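Local coordinates for peroxiredoxin (Mycobacterium tuberculosis, PDB 5EPF), which reduces hydrogen peroxide and organic hydroperoxides to water and alcohols as a thiol-specific peroxidase, protecting the cell against oxidative stress, at residues 40-44 against 105-111; 73-79 against 94-100. All coordinates share one frame. Where two conformers were deposited one is given. Numbering follows the deposited sequence.

Contact 1: 40-44 against 105-111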
# COMPACT_ATOMS: atom_id res chain seq x y z
N VAL A 40 -5.47 3.60 0.14
CA VAL A 40 -4.14 3.98 0.60
C VAL A 40 -3.24 2.77 0.34
O VAL A 40 -3.32 1.76 1.05
CB VAL A 40 -4.15 4.38 2.08
CG1 VAL A 40 -2.75 4.82 2.50
CG2 VAL A 40 -5.16 5.49 2.33
N LEU A 41 -2.40 2.88 -0.70
CA LEU A 41 -1.57 1.79 -1.18
C LEU A 41 -0.17 2.01 -0.62
O LEU A 41 0.51 2.97 -1.01
CB LEU A 41 -1.53 1.78 -2.72
CG LEU A 41 -0.75 0.64 -3.37
CD1 LEU A 41 -1.41 -0.72 -3.07
CD2 LEU A 41 -0.61 0.88 -4.87
N PHE A 42 0.24 1.19 0.34
CA PHE A 42 1.49 1.42 1.05
C PHE A 42 2.51 0.34 0.67
O PHE A 42 2.33 -0.84 1.01
CB PHE A 42 1.31 1.63 2.56
CG PHE A 42 0.87 0.43 3.39
CD1 PHE A 42 1.80 -0.34 4.08
CD2 PHE A 42 -0.48 0.14 3.57
CE1 PHE A 42 1.40 -1.40 4.89
CE2 PHE A 42 -0.89 -0.93 4.38
CZ PHE A 42 0.06 -1.68 5.04
N PHE A 43 3.56 0.76 -0.04
CA PHE A 43 4.66 -0.13 -0.41
C PHE A 43 5.62 -0.20 0.77
O PHE A 43 6.09 0.82 1.28
CB PHE A 43 5.43 0.46 -1.60
CG PHE A 43 4.76 0.30 -2.93
CD1 PHE A 43 5.07 -0.77 -3.76
CD2 PHE A 43 3.86 1.25 -3.38
CE1 PHE A 43 4.45 -0.90 -5.02
CE2 PHE A 43 3.26 1.16 -4.62
CZ PHE A 43 3.55 0.08 -5.44
N TYR A 44 5.96 -1.42 1.16
CA TYR A 44 6.94 -1.61 2.23
C TYR A 44 8.04 -2.56 1.77
O TYR A 44 7.79 -3.47 0.97
CB TYR A 44 6.30 -2.12 3.53
CG TYR A 44 5.46 -3.38 3.39
CD1 TYR A 44 6.04 -4.65 3.45
CD2 TYR A 44 4.07 -3.30 3.25
CE1 TYR A 44 5.25 -5.80 3.34
CE2 TYR A 44 3.30 -4.43 3.13
CZ TYR A 44 3.89 -5.67 3.19
OH TYR A 44 3.09 -6.78 3.09
N VAL A 105 4.43 -3.77 -10.52
CA VAL A 105 3.64 -2.64 -10.06
C VAL A 105 4.54 -1.61 -9.39
O VAL A 105 4.37 -0.40 -9.58
CB VAL A 105 2.46 -3.12 -9.19
CG1 VAL A 105 1.67 -1.94 -8.65
CG2 VAL A 105 1.54 -4.04 -10.00
N ALA A 106 5.55 -2.07 -8.64
CA ALA A 106 6.53 -1.14 -8.10
C ALA A 106 7.16 -0.29 -9.20
O ALA A 106 7.34 0.92 -9.04
CB ALA A 106 7.61 -1.92 -7.34
N ALA A 107 7.51 -0.92 -10.33
CA ALA A 107 8.06 -0.18 -11.46
C ALA A 107 7.07 0.86 -11.98
O ALA A 107 7.45 1.99 -12.31
CB ALA A 107 8.49 -1.14 -12.57
N GLN A 108 5.79 0.49 -12.06
CA GLN A 108 4.77 1.44 -12.50
C GLN A 108 4.75 2.67 -11.60
O GLN A 108 4.57 3.79 -12.09
CB GLN A 108 3.40 0.76 -12.52
CG GLN A 108 2.26 1.72 -12.73
CD GLN A 108 0.90 1.14 -12.39
OE1 GLN A 108 -0.11 1.84 -12.45
NE2 GLN A 108 0.86 -0.13 -12.02
N PHE A 109 4.94 2.49 -10.29
CA PHE A 109 4.92 3.59 -9.34
C PHE A 109 6.29 4.24 -9.14
O PHE A 109 6.39 5.25 -8.43
CB PHE A 109 4.36 3.10 -8.00
CG PHE A 109 2.86 2.99 -7.95
CD1 PHE A 109 2.10 4.01 -7.39
CD2 PHE A 109 2.20 1.88 -8.49
CE1 PHE A 109 0.71 3.93 -7.33
CE2 PHE A 109 0.81 1.79 -8.44
CZ PHE A 109 0.06 2.82 -7.86
N GLY A 110 7.33 3.72 -9.77
CA GLY A 110 8.65 4.30 -9.64
C GLY A 110 9.36 3.98 -8.35
O GLY A 110 10.25 4.74 -7.94
N VAL A 111 9.02 2.86 -7.70
CA VAL A 111 9.59 2.49 -6.41
C VAL A 111 10.33 1.16 -6.46
O VAL A 111 10.76 0.65 -5.42
CB VAL A 111 8.55 2.52 -5.27
CG1 VAL A 111 7.96 3.91 -5.13
CG2 VAL A 111 7.44 1.50 -5.48
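This is a purely apolar helix-on-sheet contact in the core: strand 40-43, central in the mixed sheet, sends two side chains to the short helix 105-109 and the residue that follows its C-terminal turn. No hydrogen bond crosses it. The axes run at 106° and come no nearer than 11.2 Å, so side chains span most of the gap, Phe43 reaching as far as the helix backbone at Ala106. Strand alternation selects them: Leu41 and Phe43 point at the helix, while Phe42 and Tyr44 face the other side of the sheet, where they touch helix 50-61, Tyr44 at the active-site Cys52. Phe43 does most of the work. Val111 CG2 sits over one face of its ring, 3.8 Å from the centroid, as a CH-pi contact; at the ring edge Phe43 CZ meets Phe109 CD2 at 3.8 Å and Val105 CG1 at 4.2 Å, and Phe43 CE1 lies 3.7 Å from Ala106 CA. The Phe43 and Phe109 rings meet obliquely, planes at 56° and centroids 5.3 Å apart. Leu41 CD2 touches Phe109 CZ at 3.6 Å. Gly110, with positive phi, ends the helix in a Schellman motif, where Val111 N bonds Ala106 O at 2.9 Å; the turn brings Val111 back onto Phe43. With helix 50-61 on the opposite face, this gives the central sheet flanked by helices that is characteristic of the thioredoxin fold of peroxiredoxins.

Contact 2: 73-79 against 94-100; sequences RVGISTD and DYPLLSD
A bidentate salt bridge starts the pairing: Arg73 (chi1-3 mtm) NH2 to Asp94 OD2 at 2.7 Å and Arg73 NH1 to Asp94 OD1 at 3.0 Å, with NH1 also bonding Phe59 O. Extended strands 73-77 and 97-99 then run parallel, axes approaching to 4.5 Å at 29°, with Gly75 opposite Leu97, Ile76 opposite Leu98 and Ser77 opposite Ser99. The backbone ladder is Gly75 N to Pro96 O (3.0 Å), Leu98 N to Gly75 O (2.8 Å), Ser77 N to Leu98 O (3.3 Å) and Asp100 N to Ser77 O (2.8 Å). Beyond it, Ser99 OG (chi1 t) donates to Asp79 O at 2.7 Å. Ser77 OG (chi1 p) accepts from Asp79 N at 3.1 Å, an ST turn, and donates to Asp79 OD2 at 2.7 Å. Tyr95 (chi1 p) lays a ring face against Arg73 CB, its hydroxyl bonded to Ala56 O. Gly75 lacks the CB that would clash with Leu97 CD2. On the sheet face of Ile76 and Leu98 (mt), Val74 CG1 packs on Leu98 CG at 3.7 Å and Ile76 CG1 on Leu98 CB at 4.2 Å. Adjacent parallel strands joined through helix 81-91 form the beta-alpha-beta unit at one margin of the thioredoxin-fold sheet.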
# COMPACT_ATOMS: atom_id res chain seq x y z
N ARG A 73 -7.26 0.44 3.05
CA ARG A 73 -5.82 0.28 3.19
C ARG A 73 -5.42 -0.97 2.43
O ARG A 73 -6.08 -2.00 2.54
CB ARG A 73 -5.51 0.04 4.69
CG ARG A 73 -6.07 1.11 5.64
CD ARG A 73 -6.29 0.57 7.04
NE ARG A 73 -7.43 -0.31 7.02
CZ ARG A 73 -7.70 -1.22 7.93
NH1 ARG A 73 -6.97 -1.34 9.04
NH2 ARG A 73 -8.75 -1.97 7.76
N VAL A 74 -4.32 -0.90 1.67
CA VAL A 74 -3.79 -2.04 0.93
C VAL A 74 -2.27 -2.00 1.03
O VAL A 74 -1.65 -1.03 0.57
CB VAL A 74 -4.21 -2.05 -0.55
CG1 VAL A 74 -3.57 -3.23 -1.30
CG2 VAL A 74 -5.74 -2.09 -0.70
N GLY A 75 -1.66 -3.03 1.63
CA GLY A 75 -0.20 -3.13 1.65
C GLY A 75 0.30 -3.82 0.40
O GLY A 75 -0.42 -4.61 -0.21
N ILE A 76 1.55 -3.56 0.03
CA ILE A 76 2.13 -4.17 -1.16
C ILE A 76 3.64 -4.24 -1.00
O ILE A 76 4.28 -3.31 -0.50
CB ILE A 76 1.69 -3.41 -2.44
CG1 ILE A 76 2.31 -4.01 -3.71
CG2 ILE A 76 1.96 -1.90 -2.32
CD1 ILE A 76 1.72 -3.43 -5.00
N SER A 77 4.21 -5.37 -1.41
CA SER A 77 5.66 -5.51 -1.45
C SER A 77 6.00 -6.59 -2.47
O SER A 77 5.11 -7.23 -3.04
CB SER A 77 6.24 -5.89 -0.08
OG SER A 77 5.91 -7.25 0.19
N THR A 78 7.30 -6.84 -2.67
CA THR A 78 7.72 -7.94 -3.53
C THR A 78 7.74 -9.28 -2.81
O THR A 78 8.15 -10.27 -3.42
CB THR A 78 9.09 -7.65 -4.13
OG1 THR A 78 10.05 -7.47 -3.08
CG2 THR A 78 9.05 -6.43 -5.04
N ASP A 79 7.34 -9.35 -1.54
CA ASP A 79 7.36 -10.62 -0.83
C ASP A 79 6.37 -11.61 -1.46
O ASP A 79 5.31 -11.21 -1.95
CB ASP A 79 6.99 -10.40 0.62
CG ASP A 79 8.03 -9.57 1.35
OD1 ASP A 79 9.17 -10.05 1.47
OD2 ASP A 79 7.72 -8.45 1.80
N ASP A 94 -6.59 -6.70 8.95
CA ASP A 94 -7.95 -6.72 8.42
C ASP A 94 -8.01 -6.06 7.04
O ASP A 94 -8.96 -5.32 6.76
CB ASP A 94 -8.90 -6.02 9.39
CG ASP A 94 -8.55 -4.55 9.61
OD1 ASP A 94 -7.34 -4.21 9.73
OD2 ASP A 94 -9.49 -3.73 9.66
N TYR A 95 -7.02 -6.29 6.19
CA TYR A 95 -6.95 -5.63 4.89
C TYR A 95 -6.04 -6.46 3.98
O TYR A 95 -5.28 -7.31 4.46
CB TYR A 95 -6.46 -4.17 5.02
CG TYR A 95 -5.13 -4.00 5.73
CD1 TYR A 95 -3.93 -4.08 5.02
CD2 TYR A 95 -5.06 -3.72 7.11
CE1 TYR A 95 -2.72 -3.93 5.64
CE2 TYR A 95 -3.82 -3.55 7.74
CZ TYR A 95 -2.66 -3.66 7.00
OH TYR A 95 -1.41 -3.49 7.58
N PRO A 96 -6.06 -6.20 2.67
CA PRO A 96 -5.23 -6.98 1.74
C PRO A 96 -3.76 -6.60 1.78
O PRO A 96 -3.40 -5.42 1.90
CB PRO A 96 -5.84 -6.64 0.37
CG PRO A 96 -7.20 -6.04 0.67
CD PRO A 96 -6.98 -5.30 1.95
N LEU A 97 -2.91 -7.62 1.63
CA LEU A 97 -1.50 -7.46 1.31
C LEU A 97 -1.29 -8.07 -0.06
O LEU A 97 -1.58 -9.26 -0.25
CB LEU A 97 -0.61 -8.20 2.31
CG LEU A 97 -0.68 -7.77 3.77
CD1 LEU A 97 0.33 -8.58 4.57
CD2 LEU A 97 -0.41 -6.28 3.95
N LEU A 98 -0.81 -7.27 -1.02
CA LEU A 98 -0.58 -7.73 -2.38
C LEU A 98 0.87 -8.15 -2.57
O LEU A 98 1.80 -7.51 -2.04
CB LEU A 98 -0.94 -6.65 -3.40
CG LEU A 98 -2.37 -6.08 -3.29
CD1 LEU A 98 -2.58 -5.06 -4.40
CD2 LEU A 98 -3.41 -7.19 -3.34
N SER A 99 1.07 -9.21 -3.34
CA SER A 99 2.40 -9.69 -3.69
C SER A 99 2.72 -9.23 -5.11
O SER A 99 2.04 -9.64 -6.06
CB SER A 99 2.46 -11.21 -3.60
OG SER A 99 3.70 -11.70 -4.09
N ASP A 100 3.75 -8.40 -5.22
CA ASP A 100 4.24 -7.86 -6.49
C ASP A 100 5.53 -8.61 -6.82
O ASP A 100 6.63 -8.06 -6.75
CB ASP A 100 4.48 -6.36 -6.29
CG ASP A 100 4.85 -5.63 -7.56
OD1 ASP A 100 4.41 -6.01 -8.67
OD2 ASP A 100 5.55 -4.61 -7.44

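From the N terminus, strand 39-43 comes first, and the chain passes through helices 50-61 and 63-68 to strand 72-77. Contact 2 closes the shorter loop, around helix 81-91, when strand 97-99 returns beside 72-77. Only then does helix 104-109 arrive to close contact 1, whose longer loop encloses the whole of contact 2. Two hydrogen bonds link the contacts directly: Val40 O accepts from Val74 N at 2.9 Å, one of the backbone bonds that pair 39-43 with 72-77, and Asp100 OD2 accepts from Ala106 N at 2.8 Å, tying the residue that follows the edge strand to the helix. Together they join edge strand 97-99, its neighbour 72-77, central strand 39-43 and helix 104-109.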